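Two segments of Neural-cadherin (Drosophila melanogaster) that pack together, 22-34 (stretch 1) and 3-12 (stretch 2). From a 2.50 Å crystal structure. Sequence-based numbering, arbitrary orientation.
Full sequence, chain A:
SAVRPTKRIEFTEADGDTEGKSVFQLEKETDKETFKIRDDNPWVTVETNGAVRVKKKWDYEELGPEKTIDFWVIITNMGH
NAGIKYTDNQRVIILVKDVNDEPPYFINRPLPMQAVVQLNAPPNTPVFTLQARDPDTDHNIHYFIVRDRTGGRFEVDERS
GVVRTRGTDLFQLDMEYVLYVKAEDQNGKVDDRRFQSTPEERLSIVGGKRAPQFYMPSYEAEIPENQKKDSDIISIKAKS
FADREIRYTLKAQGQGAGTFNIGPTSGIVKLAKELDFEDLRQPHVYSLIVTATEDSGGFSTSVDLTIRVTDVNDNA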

# COMPACT_ATOMS: atom_id res chain seq x y z
N SER A 22 11.50 23.77 21.57
CA SER A 22 12.03 24.91 20.83
C SER A 22 12.39 24.45 19.44
O SER A 22 13.31 23.66 19.27
CB SER A 22 13.26 25.48 21.53
OG SER A 22 12.87 26.38 22.54
N VAL A 23 11.65 24.94 18.45
CA VAL A 23 11.87 24.50 17.08
C VAL A 23 13.01 25.30 16.44
O VAL A 23 13.94 24.73 15.86
CB VAL A 23 10.59 24.58 16.23
CG1 VAL A 23 10.80 23.86 14.90
CG2 VAL A 23 9.42 23.93 16.98
N PHE A 24 12.94 26.61 16.55
CA PHE A 24 14.00 27.42 16.01
C PHE A 24 14.06 28.75 16.73
O PHE A 24 13.10 29.16 17.41
CB PHE A 24 13.85 27.60 14.48
CG PHE A 24 12.65 28.40 14.07
CD1 PHE A 24 12.78 29.75 13.72
CD2 PHE A 24 11.38 27.82 14.03
CE1 PHE A 24 11.66 30.50 13.33
CE2 PHE A 24 10.26 28.56 13.65
CZ PHE A 24 10.40 29.90 13.30
N GLN A 25 15.22 29.38 16.59
CA GLN A 25 15.54 30.66 17.17
C GLN A 25 15.33 31.75 16.10
O GLN A 25 15.95 31.71 15.04
CB GLN A 25 17.00 30.62 17.63
CG GLN A 25 17.54 31.91 18.22
CD GLN A 25 16.84 32.27 19.49
OE1 GLN A 25 17.04 31.63 20.52
NE2 GLN A 25 15.99 33.30 19.43
N LEU A 26 14.44 32.69 16.38
CA LEU A 26 14.33 33.90 15.58
C LEU A 26 15.56 34.77 15.81
O LEU A 26 16.02 34.94 16.95
CB LEU A 26 13.08 34.68 15.95
CG LEU A 26 11.77 34.15 15.36
CD1 LEU A 26 10.58 34.76 16.09
CD2 LEU A 26 11.71 34.43 13.87
N GLU A 27 16.12 35.31 14.72
CA GLU A 27 17.34 36.10 14.80
C GLU A 27 17.04 37.52 15.23
O GLU A 27 15.95 38.05 14.96
CB GLU A 27 18.08 36.12 13.47
CG GLU A 27 18.16 34.79 12.75
CD GLU A 27 17.05 34.64 11.74
OE1 GLU A 27 15.87 34.87 12.11
OE2 GLU A 27 17.35 34.28 10.58
N LYS A 28 18.02 38.13 15.88
CA LYS A 28 17.91 39.51 16.30
C LYS A 28 18.95 40.37 15.58
O LYS A 28 20.08 39.93 15.37
CB LYS A 28 18.06 39.60 17.81
CG LYS A 28 19.33 38.99 18.34
CD LYS A 28 19.26 38.82 19.84
CE LYS A 28 20.51 38.13 20.35
NZ LYS A 28 20.58 38.16 21.83
N GLU A 29 18.57 41.59 15.20
CA GLU A 29 19.52 42.53 14.59
C GLU A 29 20.40 43.21 15.63
O GLU A 29 21.50 43.67 15.31
CB GLU A 29 18.82 43.57 13.71
CG GLU A 29 18.95 43.28 12.20
CD GLU A 29 20.25 43.84 11.58
OE1 GLU A 29 20.82 44.84 12.08
OE2 GLU A 29 20.70 43.29 10.54
N THR A 30 19.92 43.27 16.87
CA THR A 30 20.74 43.80 17.95
C THR A 30 20.62 42.92 19.19
O THR A 30 19.63 42.20 19.36
CB THR A 30 20.50 45.32 18.24
OG1 THR A 30 21.17 45.69 19.45
CG2 THR A 30 19.04 45.63 18.41
N ASP A 31 21.66 42.98 20.02
CA ASP A 31 21.83 42.07 21.15
C ASP A 31 20.64 42.04 22.11
O ASP A 31 20.23 40.96 22.55
CB ASP A 31 23.11 42.42 21.91
CG ASP A 31 23.38 41.49 23.08
OD1 ASP A 31 23.19 40.26 22.93
OD2 ASP A 31 23.78 41.99 24.15
N LYS A 32 20.09 43.22 22.40
CA LYS A 32 19.08 43.37 23.46
C LYS A 32 17.63 43.37 22.95
O LYS A 32 16.72 43.88 23.62
CB LYS A 32 19.39 44.61 24.31
CG LYS A 32 20.70 44.55 25.11
CD LYS A 32 20.93 43.14 25.70
CE LYS A 32 22.16 43.07 26.62
NZ LYS A 32 22.51 41.63 26.86
N GLU A 33 17.40 42.77 21.80
CA GLU A 33 16.03 42.68 21.29
C GLU A 33 15.22 41.63 22.02
O GLU A 33 15.73 40.56 22.38
CB GLU A 33 16.03 42.44 19.78
CG GLU A 33 16.39 43.70 19.02
CD GLU A 33 16.50 43.51 17.52
OE1 GLU A 33 16.55 42.35 17.03
OE2 GLU A 33 16.53 44.56 16.84
N THR A 34 13.96 41.95 22.28
CA THR A 34 13.04 40.97 22.83
C THR A 34 11.89 40.76 21.85
O THR A 34 11.52 41.68 21.11
CB THR A 34 12.51 41.38 24.22
OG1 THR A 34 11.81 42.63 24.14
CG2 THR A 34 13.67 41.48 25.22
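Stretch 2 (3-12) VRPTKRIEFT

Stretch 2 is an extended strand that runs roughly antiparallel to stretch 1, its N-to-C direction lying at 158° to that of strand 22-25, with the two axes 9.4 Å apart at closest approach. At this separation no backbone hydrogen bonds join the stretches, and the contact is made mainly by side chains. The register pairs F11 with V23, I9 with F24, K7 with L26 and R4 with E29, so stretch 2 continues past the short strand and lies against the loop that follows it. R4, K7, I9 and F11 all point their CA-to-CB bonds toward stretch 1.

K7 has the largest covered area, 80 Å². Its chain, with chi1 t and chi2 p, places K7 CG 4.0 Å from L26 CD2 and K7 CE 4.0 Å from F24 CE1, while K7 NZ forms a salt bridge with E27, 2.9 Å from E27 OE2. A water molecule 3.0 Å from K7 NZ accepts a hydrogen bond from it and donates one to Q25 O, also at 3.0 Å, tying the lysine to the backbone of the opposing stretch.

R4, with 77 Å² covered, reaches beyond the strand to E33, the last residue of the type I turn T30-E33. R4 NH2 donates to E33 OE1 at 3.0 Å and, more weakly because of a bent angle, to E33 OE2 at 2.6 Å, within a salt bridge. E33 OE1 also accepts from E29 N at 2.8 Å, and E29 CB lies over one face of the guanidinium, 4.0 Å from R4 NH2.

At the other end, F24 anchors the apolar part of the contact. I9 CG2 sits over one face of its ring, 3.9 Å from F24 CZ. The F24 and F11 rings are nearly parallel but slid apart, with centroids 5.8 Å apart, while V23 CG1 covers a face of F11, 3.6 Å from F11 CE1.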

# COMPACT_ATOMS: atom_id res chain seq x y z
N VAL A 3 9.27 46.84 9.03
CA VAL A 3 9.00 45.45 8.67
C VAL A 3 10.29 44.78 8.22
O VAL A 3 11.01 45.29 7.36
CB VAL A 3 7.91 45.34 7.56
CG1 VAL A 3 7.74 43.90 7.09
CG2 VAL A 3 6.58 45.89 8.04
N ARG A 4 10.57 43.63 8.82
CA ARG A 4 11.73 42.83 8.49
C ARG A 4 11.40 41.79 7.42
O ARG A 4 10.23 41.37 7.31
CB ARG A 4 12.27 42.14 9.73
CG ARG A 4 12.92 43.07 10.73
CD ARG A 4 13.39 42.31 11.95
NE ARG A 4 13.93 43.21 12.96
CZ ARG A 4 14.54 42.82 14.07
NH1 ARG A 4 14.71 41.53 14.34
NH2 ARG A 4 14.99 43.74 14.91
N PRO A 5 12.41 41.36 6.64
CA PRO A 5 12.25 40.26 5.69
C PRO A 5 11.56 39.08 6.35
O PRO A 5 11.93 38.68 7.46
CB PRO A 5 13.69 39.88 5.32
CG PRO A 5 14.56 40.58 6.35
CD PRO A 5 13.80 41.84 6.63
N THR A 6 10.54 38.55 5.68
CA THR A 6 9.74 37.47 6.19
C THR A 6 10.62 36.25 6.47
O THR A 6 11.40 35.83 5.62
CB THR A 6 8.60 37.13 5.20
OG1 THR A 6 7.76 38.27 5.04
CG2 THR A 6 7.77 35.95 5.68
N LYS A 7 10.51 35.73 7.69
CA LYS A 7 11.23 34.53 8.09
C LYS A 7 10.50 33.33 7.51
O LYS A 7 9.36 33.08 7.88
CB LYS A 7 11.29 34.43 9.61
CG LYS A 7 11.94 33.16 10.13
CD LYS A 7 13.42 33.12 9.80
CE LYS A 7 14.13 32.13 10.70
NZ LYS A 7 15.55 31.97 10.27
N ARG A 8 11.16 32.63 6.60
CA ARG A 8 10.61 31.42 5.99
C ARG A 8 11.44 30.24 6.45
O ARG A 8 12.67 30.31 6.46
CB ARG A 8 10.65 31.51 4.47
CG ARG A 8 9.68 32.53 3.90
CD ARG A 8 9.83 32.66 2.38
NE ARG A 8 8.79 33.52 1.82
CZ ARG A 8 7.54 33.12 1.57
NH1 ARG A 8 7.16 31.88 1.85
NH2 ARG A 8 6.67 33.98 1.06
N ILE A 9 10.77 29.16 6.84
CA ILE A 9 11.47 28.00 7.34
C ILE A 9 10.58 26.77 7.24
O ILE A 9 9.37 26.85 7.44
CB ILE A 9 12.00 28.27 8.77
CG1 ILE A 9 13.14 27.32 9.13
CG2 ILE A 9 10.87 28.28 9.79
CD1 ILE A 9 13.91 27.73 10.39
N GLU A 10 11.19 25.64 6.91
CA GLU A 10 10.51 24.38 6.67
C GLU A 10 10.77 23.38 7.82
O GLU A 10 11.92 23.14 8.20
CB GLU A 10 10.98 23.79 5.34
CG GLU A 10 10.14 22.65 4.75
CD GLU A 10 10.68 22.18 3.41
OE1 GLU A 10 10.79 23.00 2.46
OE2 GLU A 10 11.02 20.98 3.29
N PHE A 11 9.69 22.84 8.38
CA PHE A 11 9.78 21.77 9.36
C PHE A 11 8.76 20.69 9.07
O PHE A 11 7.75 20.92 8.40
CB PHE A 11 9.62 22.31 10.78
CG PHE A 11 10.81 23.06 11.28
CD1 PHE A 11 10.79 24.45 11.34
CD2 PHE A 11 11.97 22.38 11.64
CE1 PHE A 11 11.91 25.15 11.77
CE2 PHE A 11 13.10 23.08 12.08
CZ PHE A 11 13.07 24.47 12.14
N THR A 12 9.02 19.48 9.54
CA THR A 12 8.07 18.41 9.33
C THR A 12 7.00 18.51 10.40
O THR A 12 7.16 19.23 11.38
CB THR A 12 8.74 17.04 9.38
OG1 THR A 12 9.22 16.80 10.70
CG2 THR A 12 9.89 16.97 8.37
O HOH W 1 16.25 30.14 12.48